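Local structure of putative glycoside hydrolase (4ONZ) at residues P26-Q31 with I93-L98; P303-E308 with V322-L327; P310-G315 with L336-A341. The protein is a putative glycoside hydrolase from Bacteroides ovatus, rich in beta strands and belonging to the beta-fructosidase clan. All blocks are in the same frame, centred on the assembly; numbering follows the deposited sequence. Where two conformers were deposited one is given.

Along the chain contact 1 closes before contacts 2 and 3 open, and the segments of these last two alternate: 303-308, 310-315, 322-327, 336-341. Contacts 2 and 3 lie closest, their centres about 9 Å apart, as strands 322-330 and 333-340 are antiparallel neighbours in one sheet and the other half of each contact comes from the loop between strands 296-299 and 322-330. Contact 1 is centred about 14 Å from contact 3 and touches it through Met95 on Tyr337 and Pro26 on Phe311, whereas about 11 Å separates the nearest atoms of contacts 1 and 2. Early and late parts of the sequence thus meet where contact 1 touches contact 3, beside the sheet of strands 322-330, 333-340 and 344-350.

Contact 1 (P26-Q31 with I93-L98); sequences PVISPQ and IEMKRL
Arg97 holds the carbonyl of Ser29 end-on with two nitrogens: NH1 lies 3.0 Å and NH2 2.9 Å from Ser29 O, which sits close to the guanidinium plane. The N-H...O angles, 138° and 142°, are bent, as expected when both donors converge on one oxygen. This is the tight part of the contact. Ile28 CG2 presses on the centre of one guanidinium face, 3.6 Å from Arg97 CZ, while the Gln31 amide stacks over the opposite face, offset toward the rim, with the two planes 18° apart. Arg97 NH2 also forms a salt bridge with Glu47, and NE is hydrogen-bonded to Tyr67 OH, so the flat group is fixed in rotation. Toward Ile93, Val27 CG1 packs 3.5 Å from Ile93 O, but the backbone oxygens are bridged by water: water 2 joins Val27 O to Ile93 O, and water 1 connects the same Val27 O with Arg97 NH1. Between the two ends, CG of Met95, a selenomethionine, reaches Ile28 CG1 at 3.9 Å, the side chains crossing at about a right angle. Val27 and Ile28 both face Val345, a classic beta bulge that joins the loop before strand 34-37 to strand 344-350, an outer strand of its three-stranded sheet.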
ATOM      1  N   PRO A  26     -15.918  10.510   0.496  1.00 22.84           N
ATOM      2  CA  PRO A  26     -14.524  10.267   0.087  1.00 23.43           C
ATOM      3  C   PRO A  26     -13.731  11.554  -0.150  1.00 23.97           C
ATOM      4  O   PRO A  26     -14.312  12.582  -0.515  1.00 26.47           O
ATOM      5  CB  PRO A  26     -14.676   9.495  -1.229  1.00 22.98           C
ATOM      6  CG  PRO A  26     -15.986   9.944  -1.773  1.00 24.10           C
ATOM      7  CD  PRO A  26     -16.870  10.199  -0.586  1.00 24.18           C
ATOM      8  N   VAL A  27     -12.419  11.497   0.058  1.00 23.74           N
ATOM      9  CA  VAL A  27     -11.551  12.667  -0.131  1.00 24.56           C
ATOM     10  C   VAL A  27     -10.998  12.807  -1.564  1.00 23.34           C
ATOM     11  O   VAL A  27     -10.593  13.895  -1.953  1.00 24.59           O
ATOM     12  CB  VAL A  27     -10.406  12.732   0.916  1.00 25.47           C
ATOM     13  CG1 VAL A  27     -10.981  12.947   2.311  1.00 28.81           C
ATOM     14  CG2 VAL A  27      -9.524  11.496   0.890  1.00 26.23           C
ATOM     15  N   ILE A  28     -10.969  11.716  -2.335  1.00 23.33           N
ATOM     16  CA  ILE A  28     -10.528  11.742  -3.737  1.00 22.37           C
ATOM     17  C   ILE A  28     -11.483  10.874  -4.555  1.00 21.83           C
ATOM     18  O   ILE A  28     -11.660   9.696  -4.265  1.00 19.86           O
ATOM     19  CB  ILE A  28      -9.082  11.216  -3.943  1.00 23.25           C
ATOM     20  CG1 ILE A  28      -8.081  11.962  -3.054  1.00 22.98           C
ATOM     21  CG2 ILE A  28      -8.663  11.346  -5.407  1.00 22.87           C
ATOM     22  CD1 ILE A  28      -6.670  11.421  -3.130  1.00 23.28           C
ATOM     23  N   SER A  29     -12.081  11.475  -5.580  1.00 24.05           N
ATOM     24  CA  SER A  29     -13.036  10.805  -6.462  1.00 24.79           C
ATOM     25  C   SER A  29     -12.628  11.015  -7.924  1.00 21.90           C
ATOM     26  O   SER A  29     -11.880  11.944  -8.227  1.00 20.77           O
ATOM     27  CB  SER A  29     -14.440  11.370  -6.232  1.00 27.25           C
ATOM     28  OG  SER A  29     -14.890  11.089  -4.914  1.00 27.05           O
ATOM     29  N   PRO A  30     -13.116  10.149  -8.827  1.00 20.76           N
ATOM     30  CA  PRO A  30     -12.760  10.279 -10.240  1.00 21.59           C
ATOM     31  C   PRO A  30     -13.256  11.571 -10.891  1.00 23.80           C
ATOM     32  O   PRO A  30     -14.245  12.168 -10.439  1.00 23.43           O
ATOM     33  CB  PRO A  30     -13.381   9.026 -10.900  1.00 23.36           C
ATOM     34  CG  PRO A  30     -14.278   8.419  -9.877  1.00 22.17           C
ATOM     35  CD  PRO A  30     -13.786   8.868  -8.538  1.00 21.36           C
ATOM     36  N   GLN A  31     -12.542  11.982 -11.936  1.00 26.19           N
ATOM     37  CA  GLN A  31     -12.812  13.200 -12.693  1.00 28.34           C
ATOM     38  C   GLN A  31     -12.438  12.950 -14.150  1.00 28.28           C
ATOM     39  O   GLN A  31     -11.594  12.102 -14.419  1.00 25.08           O
ATOM     40  CB  GLN A  31     -11.917  14.332 -12.197  1.00 32.24           C
ATOM     41  CG  GLN A  31     -12.074  14.716 -10.743  1.00 36.27           C
ATOM     42  CD  GLN A  31     -11.100  15.804 -10.338  1.00 37.37           C
ATOM     43  OE1 GLN A  31     -10.070  16.013 -10.984  1.00 41.54           O
ATOM     44  NE2 GLN A  31     -11.416  16.499  -9.263  1.00 39.28           N
ATOM     45  N   ILE A  93      -7.342  16.148   4.920  1.00 26.45           N
ATOM     46  CA  ILE A  93      -8.734  16.055   4.461  1.00 29.24           C
ATOM     47  C   ILE A  93      -8.923  16.718   3.096  1.00 30.96           C
ATOM     48  O   ILE A  93      -9.363  16.073   2.151  1.00 31.12           O
ATOM     49  CB  ILE A  93      -9.683  16.720   5.487  1.00 31.57           C
ATOM     50  CG1 ILE A  93      -9.411  16.185   6.895  1.00 34.60           C
ATOM     51  CG2 ILE A  93     -11.140  16.515   5.095  1.00 33.21           C
ATOM     52  CD1 ILE A  93      -9.545  14.686   7.039  1.00 34.64           C
ATOM     53  N   GLU A  94      -8.623  18.012   3.012  1.00 32.78           N
ATOM     54  CA  GLU A  94      -8.740  18.731   1.747  0.50 34.42           C
ATOM     55  C   GLU A  94      -7.569  18.339   0.843  1.00 34.42           C
ATOM     56  O   GLU A  94      -6.434  18.236   1.290  1.00 36.77           O
ATOM     57  CB  GLU A  94      -8.794  20.241   1.973  0.50 37.69           C
ATOM     58  CG  GLU A  94      -9.966  20.681   2.840  0.50 39.17           C
ATOM     59  CD  GLU A  94     -11.311  20.244   2.282  0.50 40.30           C
ATOM     60  OE1 GLU A  94     -11.472  20.217   1.044  0.50 40.40           O
ATOM     61  OE2 GLU A  94     -12.217  19.945   3.088  0.50 40.66           O
HETATM   62  N   MSE A  95      -7.870  18.090  -0.431  1.00 30.77           N
HETATM   63  CA  MSE A  95      -6.868  17.643  -1.394  1.00 30.07           C
HETATM   64  C   MSE A  95      -6.730  18.575  -2.568  1.00 31.21           C
HETATM   65  O   MSE A  95      -7.724  18.981  -3.163  1.00 35.34           O
HETATM   66  CB  MSE A  95      -7.301  16.287  -1.946  1.00 27.79           C
HETATM   67  CG  MSE A  95      -7.441  15.180  -0.899  1.00 24.99           C
HETATM   68 SE   MSE A  95      -5.690  14.539  -0.291  0.75 21.53          SE
HETATM   69  CE  MSE A  95      -6.142  14.061   1.554  1.00 23.05           C
ATOM     70  N   LYS A  96      -5.491  18.933  -2.895  1.00 28.60           N
ATOM     71  CA  LYS A  96      -5.182  19.750  -4.068  1.00 30.65           C
ATOM     72  C   LYS A  96      -4.481  18.793  -5.028  1.00 30.09           C
ATOM     73  O   LYS A  96      -3.378  18.319  -4.735  1.00 28.81           O
ATOM     74  CB  LYS A  96      -4.283  20.922  -3.679  1.00 34.22           C
ATOM     75  CG  LYS A  96      -3.874  21.843  -4.822  1.00 44.78           C
ATOM     76  CD  LYS A  96      -2.978  22.965  -4.306  1.00 52.78           C
ATOM     77  CE  LYS A  96      -2.325  23.752  -5.432  1.00 58.80           C
ATOM     78  NZ  LYS A  96      -3.316  24.339  -6.376  1.00 63.84           N
ATOM     79  N   ARG A  97      -5.121  18.508  -6.161  1.00 27.74           N
ATOM     80  CA  ARG A  97      -4.613  17.531  -7.124  1.00 28.34           C
ATOM     81  C   ARG A  97      -3.984  18.143  -8.375  1.00 29.25           C
ATOM     82  O   ARG A  97      -4.351  19.231  -8.788  1.00 29.06           O
ATOM     83  CB  ARG A  97      -5.766  16.608  -7.529  1.00 28.20           C
ATOM     84  CG  ARG A  97      -6.312  15.814  -6.352  1.00 27.60           C
ATOM     85  CD  ARG A  97      -7.757  15.385  -6.538  1.00 26.54           C
ATOM     86  NE  ARG A  97      -7.973  14.444  -7.632  1.00 23.27           N
ATOM     87  CZ  ARG A  97      -9.163  13.910  -7.912  1.00 23.85           C
ATOM     88  NH1 ARG A  97     -10.240  14.216  -7.179  1.00 22.71           N
ATOM     89  NH2 ARG A  97      -9.285  13.048  -8.908  1.00 23.56           N
ATOM     90  N   LEU A  98      -3.023  17.429  -8.960  1.00 30.04           N
ATOM     91  CA  LEU A  98      -2.378  17.848 -10.201  1.00 31.12           C
ATOM     92  C   LEU A  98      -3.186  17.287 -11.362  1.00 34.72           C
ATOM     93  O   LEU A  98      -3.736  16.178 -11.273  1.00 32.02           O
ATOM     94  CB  LEU A  98      -0.944  17.322 -10.295  1.00 33.03           C
ATOM     95  CG  LEU A  98       0.064  17.763  -9.233  1.00 33.17           C
ATOM     96  CD1 LEU A  98       1.405  17.083  -9.469  1.00 31.16           C
ATOM     97  CD2 LEU A  98       0.215  19.280  -9.207  1.00 36.16           C
TER
HETATM   98  O   HOH W   1     -10.189  15.491  -4.416  1.00 27.69           O
HETATM   99  O   HOH W   2     -11.060  16.028  -0.072  1.00 34.81           O

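Contact 2 (P303-E308 with V322-L327); sequences PFFAPE and VFIEGL
Phe305 meets strand 322-327 chiefly through CD2, which lies 3.9 Å from Ile324 CD1 and 4.1 Å from Val322 CG2. The valine methyl comes in at the ring edge, near its plane, and both aliphatic side chains cross the phenylalanine at about a right angle. Pro307 adds a further apolar touch, its CD 4.3 Å from Val322 CG2, while its CG rests 4.1 Å from the backbone N of Val322. No hydrogen bond joins the two segments; the meeting is largely apolar and buried. Phe305 CB points toward the strand, with CG anti to the backbone N (chi1 -160°). In Val322, CG1 is anti to the carbonyl carbon (chi1 -61°), which puts CG2 between N and C, and this methyl serves both Phe305 and Pro307. In the next shell, Tyr338 packs edge-to-face with Phe305 and also touches Val322 and Ile324. Phe304 and Phe305 both face Ala283 in a classic beta bulge, with backbone hydrogen bonds that fix the loop against strand 281-288. The contact thus lies where this loop covers strand 322-330, itself paired with strand 333-340, with Ile324 also packing on Pro250 of strand 245-255.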
ATOM      1  N   PRO A 303     -11.256  -8.130  12.108  1.00 22.00           N
ATOM      2  CA  PRO A 303     -10.639  -6.944  11.538  1.00 20.05           C
ATOM      3  C   PRO A 303     -10.823  -5.719  12.438  1.00 20.94           C
ATOM      4  O   PRO A 303     -11.793  -5.644  13.191  1.00 20.25           O
ATOM      5  CB  PRO A 303     -11.359  -6.780  10.188  1.00 20.98           C
ATOM      6  CG  PRO A 303     -12.660  -7.483  10.333  1.00 21.35           C
ATOM      7  CD  PRO A 303     -12.491  -8.525  11.403  1.00 21.56           C
ATOM      8  N   PHE A 304      -9.863  -4.801  12.409  1.00 20.01           N
ATOM      9  CA  PHE A 304      -9.965  -3.581  13.208  1.00 21.45           C
ATOM     10  C   PHE A 304     -10.662  -2.489  12.397  1.00 23.54           C
ATOM     11  O   PHE A 304     -11.082  -1.473  12.943  1.00 25.68           O
ATOM     12  CB  PHE A 304      -8.584  -3.109  13.676  1.00 21.14           C
ATOM     13  CG  PHE A 304      -7.765  -2.432  12.607  1.00 18.64           C
ATOM     14  CD1 PHE A 304      -6.976  -3.167  11.742  1.00 18.69           C
ATOM     15  CD2 PHE A 304      -7.766  -1.052  12.490  1.00 18.58           C
ATOM     16  CE1 PHE A 304      -6.216  -2.536  10.770  1.00 18.68           C
ATOM     17  CE2 PHE A 304      -7.022  -0.420  11.514  1.00 19.78           C
ATOM     18  CZ  PHE A 304      -6.238  -1.158  10.660  1.00 18.30           C
ATOM     19  N   PHE A 305     -10.776  -2.694  11.090  1.00 21.38           N
ATOM     20  CA  PHE A 305     -11.405  -1.704  10.219  1.00 23.01           C
ATOM     21  C   PHE A 305     -12.139  -2.448   9.106  1.00 21.62           C
ATOM     22  O   PHE A 305     -11.541  -3.251   8.399  1.00 20.13           O
ATOM     23  CB  PHE A 305     -10.341  -0.753   9.659  1.00 21.96           C
ATOM     24  CG  PHE A 305     -10.896   0.550   9.153  1.00 21.30           C
ATOM     25  CD1 PHE A 305     -11.143   1.601  10.034  1.00 22.67           C
ATOM     26  CD2 PHE A 305     -11.165   0.732   7.813  1.00 20.73           C
ATOM     27  CE1 PHE A 305     -11.661   2.810   9.583  1.00 22.22           C
ATOM     28  CE2 PHE A 305     -11.683   1.938   7.348  1.00 21.26           C
ATOM     29  CZ  PHE A 305     -11.930   2.976   8.236  1.00 22.93           C
ATOM     30  N   ALA A 306     -13.441  -2.206   8.980  1.00 21.84           N
ATOM     31  CA  ALA A 306     -14.266  -2.918   8.003  1.00 21.64           C
ATOM     32  C   ALA A 306     -15.278  -1.981   7.344  1.00 21.20           C
ATOM     33  O   ALA A 306     -15.483  -0.872   7.816  1.00 22.07           O
ATOM     34  CB  ALA A 306     -14.970  -4.070   8.689  1.00 24.17           C
ATOM     35  N   PRO A 307     -15.894  -2.411   6.227  1.00 22.55           N
ATOM     36  CA  PRO A 307     -16.878  -1.537   5.588  1.00 25.98           C
ATOM     37  C   PRO A 307     -18.075  -1.292   6.506  1.00 27.97           C
ATOM     38  O   PRO A 307     -18.642  -2.241   7.037  1.00 27.84           O
ATOM     39  CB  PRO A 307     -17.298  -2.317   4.337  1.00 25.82           C
ATOM     40  CG  PRO A 307     -16.243  -3.335   4.136  1.00 25.31           C
ATOM     41  CD  PRO A 307     -15.716  -3.669   5.488  1.00 23.70           C
ATOM     42  N   GLU A 308     -18.418  -0.025   6.706  1.00 30.68           N
ATOM     43  CA  GLU A 308     -19.537   0.358   7.577  0.50 34.26           C
ATOM     44  C   GLU A 308     -20.339   1.532   7.026  1.00 33.54           C
ATOM     45  O   GLU A 308     -21.549   1.587   7.206  1.00 41.19           O
ATOM     46  CB  GLU A 308     -19.034   0.722   8.978  0.50 36.80           C
ATOM     47  CG  GLU A 308     -18.459  -0.437   9.782  0.50 41.44           C
ATOM     48  CD  GLU A 308     -19.495  -1.494  10.135  0.50 43.73           C
ATOM     49  OE1 GLU A 308     -20.682  -1.321   9.791  0.50 44.54           O
ATOM     50  OE2 GLU A 308     -19.115  -2.503  10.763  0.50 48.87           O
ATOM     51  N   VAL A 322     -13.026  -2.237   1.814  1.00 17.26           N
ATOM     52  CA  VAL A 322     -12.013  -1.233   2.134  1.00 17.42           C
ATOM     53  C   VAL A 322     -10.623  -1.855   1.998  1.00 16.77           C
ATOM     54  O   VAL A 322     -10.431  -3.029   2.327  1.00 16.80           O
ATOM     55  CB  VAL A 322     -12.197  -0.609   3.543  1.00 18.83           C
ATOM     56  CG1 VAL A 322     -13.538   0.086   3.627  1.00 19.99           C
ATOM     57  CG2 VAL A 322     -12.070  -1.643   4.653  1.00 19.00           C
ATOM     58  N   PHE A 323      -9.670  -1.071   1.490  1.00 16.34           N
ATOM     59  CA  PHE A 323      -8.305  -1.558   1.245  1.00 16.10           C
ATOM     60  C   PHE A 323      -7.320  -0.506   1.728  1.00 16.41           C
ATOM     61  O   PHE A 323      -7.181   0.557   1.111  1.00 15.39           O
ATOM     62  CB  PHE A 323      -8.117  -1.858  -0.236  1.00 16.43           C
ATOM     63  CG  PHE A 323      -6.864  -2.631  -0.544  1.00 16.31           C
ATOM     64  CD1 PHE A 323      -6.846  -4.011  -0.430  1.00 17.86           C
ATOM     65  CD2 PHE A 323      -5.720  -1.988  -0.973  1.00 16.06           C
ATOM     66  CE1 PHE A 323      -5.704  -4.737  -0.724  1.00 16.65           C
ATOM     67  CE2 PHE A 323      -4.583  -2.706  -1.273  1.00 17.64           C
ATOM     68  CZ  PHE A 323      -4.572  -4.081  -1.151  1.00 16.78           C
ATOM     69  N   ILE A 324      -6.660  -0.815   2.842  1.00 16.29           N
ATOM     70  CA  ILE A 324      -5.763   0.115   3.539  1.00 17.69           C
ATOM     71  C   ILE A 324      -4.391   0.118   2.913  1.00 16.43           C
ATOM     72  O   ILE A 324      -3.780  -0.940   2.769  1.00 15.09           O
ATOM     73  CB  ILE A 324      -5.598  -0.258   5.026  1.00 20.12           C
ATOM     74  CG1 ILE A 324      -6.947  -0.550   5.692  1.00 24.13           C
ATOM     75  CG2 ILE A 324      -4.852   0.833   5.781  1.00 22.20           C
ATOM     76  CD1 ILE A 324      -7.990   0.528   5.553  1.00 25.55           C
ATOM     77  N   GLU A 325      -3.886   1.297   2.558  1.00 15.24           N
ATOM     78  CA  GLU A 325      -2.610   1.339   1.842  1.00 15.35           C
ATOM     79  C   GLU A 325      -1.675   2.505   2.179  1.00 16.30           C
ATOM     80  O   GLU A 325      -0.491   2.475   1.806  1.00 15.76           O
ATOM     81  CB  GLU A 325      -2.933   1.277   0.345  1.00 15.52           C
ATOM     82  CG  GLU A 325      -1.766   1.028  -0.610  1.00 15.19           C
ATOM     83  CD  GLU A 325      -2.249   0.692  -2.013  1.00 16.22           C
ATOM     84  OE1 GLU A 325      -3.379   0.154  -2.144  1.00 16.49           O
ATOM     85  OE2 GLU A 325      -1.508   0.962  -2.994  1.00 15.78           O
ATOM     86  N   GLY A 326      -2.192   3.513   2.884  1.00 15.53           N
ATOM     87  CA  GLY A 326      -1.389   4.655   3.300  1.00 16.77           C
ATOM     88  C   GLY A 326      -1.510   4.920   4.782  1.00 16.57           C
ATOM     89  O   GLY A 326      -2.585   4.791   5.352  1.00 17.89           O
ATOM     90  N   LEU A 327      -0.395   5.286   5.404  1.00 18.09           N
ATOM     91  CA  LEU A 327      -0.354   5.587   6.819  1.00 20.78           C
ATOM     92  C   LEU A 327       0.655   6.696   7.065  1.00 20.95           C
ATOM     93  O   LEU A 327       1.851   6.540   6.776  1.00 20.43           O
ATOM     94  CB  LEU A 327       0.036   4.346   7.622  1.00 20.66           C
ATOM     95  CG  LEU A 327       0.112   4.531   9.132  1.00 21.68           C
ATOM     96  CD1 LEU A 327      -1.254   4.901   9.718  1.00 23.31           C
ATOM     97  CD2 LEU A 327       0.652   3.260   9.777  1.00 22.75           C
TER

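Contact 3 (P310-G315 with L336-A341); sequences PFEKSG and LYYGCA
Glu312 and Tyr338 cross at about a right angle and join at their polar ends: Tyr338 OH donates to Glu312 OE2 at 2.7 Å, and OE2 accepts with its anti lone pair, the one away from the other carboxylate oxygen. The carboxylate and the tyrosine ring are turned 64° against each other. With CG of Glu312 anti to the carbonyl carbon (chi1 -61°), CG comes within 4.0 Å of Cys340 CB, and the extended chain beyond it carries the carboxylate on to the tyrosine hydroxyl. Phe311 stands across Tyr338, again at about a right angle, and presents its edge: its CE1 lies 3.4 Å from Tyr338 OH, which is in the phenylalanine plane. Cys340 SG borders the same ring, 3.9 Å from Phe311 CD1, an edge-on sulfur-aromatic contact with the sulfur 88° off the ring normal. Beyond the rings, Ala341 CB packs 3.6 Å from Glu312 O, and water 3 links Ser314 OG to Ala341 O. Glu312 has further partners: Arg20 forms a salt bridge with OE2, and OE1 accepts from the backbone N of Glu308 and Ala309. The short 3-10 turn 310-312 lies against the end of strand 333-340, the middle strand of its sheet, with Val322 of strand 322-330 touching Glu312 and Ala346 of strand 344-350 touching Phe311.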
ATOM      1  N   PRO A 310     -21.826   4.406   4.006  1.00 31.99           N
ATOM      2  CA  PRO A 310     -22.353   4.379   2.634  1.00 32.27           C
ATOM      3  C   PRO A 310     -21.298   4.591   1.544  1.00 29.38           C
ATOM      4  O   PRO A 310     -21.372   3.943   0.503  1.00 29.66           O
ATOM      5  CB  PRO A 310     -23.373   5.528   2.617  1.00 36.21           C
ATOM      6  CG  PRO A 310     -23.773   5.705   4.043  1.00 38.35           C
ATOM      7  CD  PRO A 310     -22.542   5.388   4.845  1.00 35.49           C
ATOM      8  N   PHE A 311     -20.309   5.456   1.791  1.00 25.20           N
ATOM      9  CA  PHE A 311     -19.274   5.744   0.786  1.00 23.89           C
ATOM     10  C   PHE A 311     -18.319   4.568   0.529  1.00 24.30           C
ATOM     11  O   PHE A 311     -17.553   4.586  -0.423  1.00 26.54           O
ATOM     12  CB  PHE A 311     -18.486   7.022   1.139  1.00 23.50           C
ATOM     13  CG  PHE A 311     -17.680   6.912   2.395  1.00 23.78           C
ATOM     14  CD1 PHE A 311     -16.384   6.415   2.353  1.00 24.27           C
ATOM     15  CD2 PHE A 311     -18.205   7.310   3.620  1.00 24.88           C
ATOM     16  CE1 PHE A 311     -15.634   6.301   3.504  1.00 23.32           C
ATOM     17  CE2 PHE A 311     -17.452   7.196   4.783  1.00 24.62           C
ATOM     18  CZ  PHE A 311     -16.164   6.690   4.722  1.00 23.88           C
ATOM     19  N   GLU A 312     -18.384   3.538   1.367  1.00 24.74           N
ATOM     20  CA  GLU A 312     -17.557   2.350   1.193  1.00 23.30           C
ATOM     21  C   GLU A 312     -18.304   1.252   0.435  1.00 26.10           C
ATOM     22  O   GLU A 312     -17.746   0.182   0.209  1.00 22.90           O
ATOM     23  CB  GLU A 312     -17.122   1.843   2.567  1.00 22.52           C
ATOM     24  CG  GLU A 312     -16.284   2.874   3.316  1.00 22.56           C
ATOM     25  CD  GLU A 312     -16.149   2.627   4.806  1.00 22.85           C
ATOM     26  OE1 GLU A 312     -16.944   1.861   5.381  1.00 24.63           O
ATOM     27  OE2 GLU A 312     -15.257   3.243   5.425  1.00 23.46           O
ATOM     28  N   LYS A 313     -19.544   1.554   0.032  1.00 26.55           N
ATOM     29  CA  LYS A 313     -20.428   0.612  -0.657  0.50 28.50           C
ATOM     30  C   LYS A 313     -20.806   1.125  -2.042  1.00 30.67           C
ATOM     31  O   LYS A 313     -20.697   2.318  -2.321  1.00 28.58           O
ATOM     32  CB  LYS A 313     -21.712   0.425   0.151  0.50 29.51           C
ATOM     33  CG  LYS A 313     -21.508  -0.109   1.556  0.50 31.14           C
ATOM     34  CD  LYS A 313     -22.811  -0.117   2.341  0.50 33.39           C
ATOM     35  CE  LYS A 313     -22.643  -0.806   3.683  0.50 33.90           C
ATOM     36  NZ  LYS A 313     -21.539  -0.195   4.472  0.50 34.72           N
ATOM     37  N   SER A 314     -21.263   0.216  -2.901  1.00 36.43           N
ATOM     38  CA  SER A 314     -21.696   0.562  -4.259  1.00 40.47           C
ATOM     39  C   SER A 314     -22.532  -0.579  -4.856  1.00 43.62           C
ATOM     40  O   SER A 314     -22.823  -1.568  -4.181  1.00 37.85           O
ATOM     41  CB  SER A 314     -20.488   0.821  -5.161  1.00 37.38           C
ATOM     42  OG  SER A 314     -19.878  -0.398  -5.544  1.00 34.95           O
ATOM     43  N   GLY A 315     -22.905  -0.438  -6.127  1.00 50.48           N
ATOM     44  CA  GLY A 315     -23.653  -1.482  -6.834  1.00 48.49           C
ATOM     45  C   GLY A 315     -22.884  -2.793  -6.904  1.00 45.75           C
ATOM     46  O   GLY A 315     -23.451  -3.868  -6.710  1.00 50.53           O
ATOM     47  N   LEU A 336      -4.977   7.268   8.195  1.00 20.72           N
ATOM     48  CA  LEU A 336      -5.054   6.040   7.407  1.00 21.82           C
ATOM     49  C   LEU A 336      -5.795   6.346   6.101  1.00 20.09           C
ATOM     50  O   LEU A 336      -6.925   6.839   6.143  1.00 19.86           O
ATOM     51  CB  LEU A 336      -5.858   5.021   8.217  1.00 22.37           C
ATOM     52  CG  LEU A 336      -5.738   3.545   7.896  1.00 25.24           C
ATOM     53  CD1 LEU A 336      -4.297   3.107   8.106  1.00 28.14           C
ATOM     54  CD2 LEU A 336      -6.671   2.770   8.803  1.00 26.07           C
ATOM     55  N   TYR A 337      -5.180   6.041   4.961  1.00 18.54           N
ATOM     56  CA  TYR A 337      -5.788   6.271   3.654  1.00 17.26           C
ATOM     57  C   TYR A 337      -6.078   4.940   3.011  1.00 17.26           C
ATOM     58  O   TYR A 337      -5.224   4.046   2.982  1.00 17.13           O
ATOM     59  CB  TYR A 337      -4.901   7.143   2.767  1.00 18.76           C
ATOM     60  CG  TYR A 337      -4.815   8.540   3.283  1.00 19.12           C
ATOM     61  CD1 TYR A 337      -5.805   9.459   2.982  1.00 19.99           C
ATOM     62  CD2 TYR A 337      -3.782   8.934   4.132  1.00 19.10           C
ATOM     63  CE1 TYR A 337      -5.758  10.745   3.488  1.00 19.69           C
ATOM     64  CE2 TYR A 337      -3.726  10.210   4.632  1.00 19.56           C
ATOM     65  CZ  TYR A 337      -4.718  11.112   4.304  1.00 19.79           C
ATOM     66  OH  TYR A 337      -4.696  12.381   4.816  1.00 20.91           O
ATOM     67  N   TYR A 338      -7.285   4.813   2.494  1.00 17.20           N
ATOM     68  CA  TYR A 338      -7.736   3.545   1.941  1.00 17.23           C
ATOM     69  C   TYR A 338      -8.634   3.706   0.752  1.00 16.46           C
ATOM     70  O   TYR A 338      -9.263   4.758   0.571  1.00 17.04           O
ATOM     71  CB  TYR A 338      -8.468   2.752   3.024  1.00 17.29           C
ATOM     72  CG  TYR A 338      -9.718   3.393   3.646  1.00 18.56           C
ATOM     73  CD1 TYR A 338      -9.624   4.362   4.663  1.00 18.38           C
ATOM     74  CD2 TYR A 338     -10.986   2.951   3.296  1.00 18.27           C
ATOM     75  CE1 TYR A 338     -10.771   4.905   5.247  1.00 18.72           C
ATOM     76  CE2 TYR A 338     -12.127   3.486   3.872  1.00 18.89           C
ATOM     77  CZ  TYR A 338     -12.023   4.455   4.844  1.00 19.29           C
ATOM     78  OH  TYR A 338     -13.190   4.954   5.394  1.00 21.38           O
ATOM     79  N   GLY A 339      -8.645   2.664  -0.075  1.00 17.91           N
ATOM     80  CA  GLY A 339      -9.526   2.589  -1.205  1.00 17.36           C
ATOM     81  C   GLY A 339     -10.855   2.142  -0.631  1.00 19.82           C
ATOM     82  O   GLY A 339     -10.906   1.221   0.202  1.00 17.53           O
ATOM     83  N   CYS A 340     -11.919   2.824  -1.031  1.00 19.66           N
ATOM     84  CA  CYS A 340     -13.253   2.482  -0.577  1.00 23.65           C
ATOM     85  C   CYS A 340     -14.093   2.129  -1.802  1.00 25.98           C
ATOM     86  O   CYS A 340     -14.093   2.853  -2.806  1.00 26.67           O
ATOM     87  CB  CYS A 340     -13.854   3.616   0.288  1.00 23.33           C
ATOM     88  SG  CYS A 340     -14.026   5.220  -0.503  1.00 31.06           S
ATOM     89  N   ALA A 341     -14.739   0.964  -1.744  1.00 28.02           N
ATOM     90  CA  ALA A 341     -15.596   0.473  -2.821  1.00 27.26           C
ATOM     91  C   ALA A 341     -14.861   0.258  -4.143  1.00 26.31           C
ATOM     92  O   ALA A 341     -15.476   0.327  -5.212  1.00 24.93           O
ATOM     93  CB  ALA A 341     -16.777   1.426  -3.014  1.00 28.31           C
TER
HETATM   94  O   HOH W   3     -17.693   0.037  -6.835  1.00 33.16           O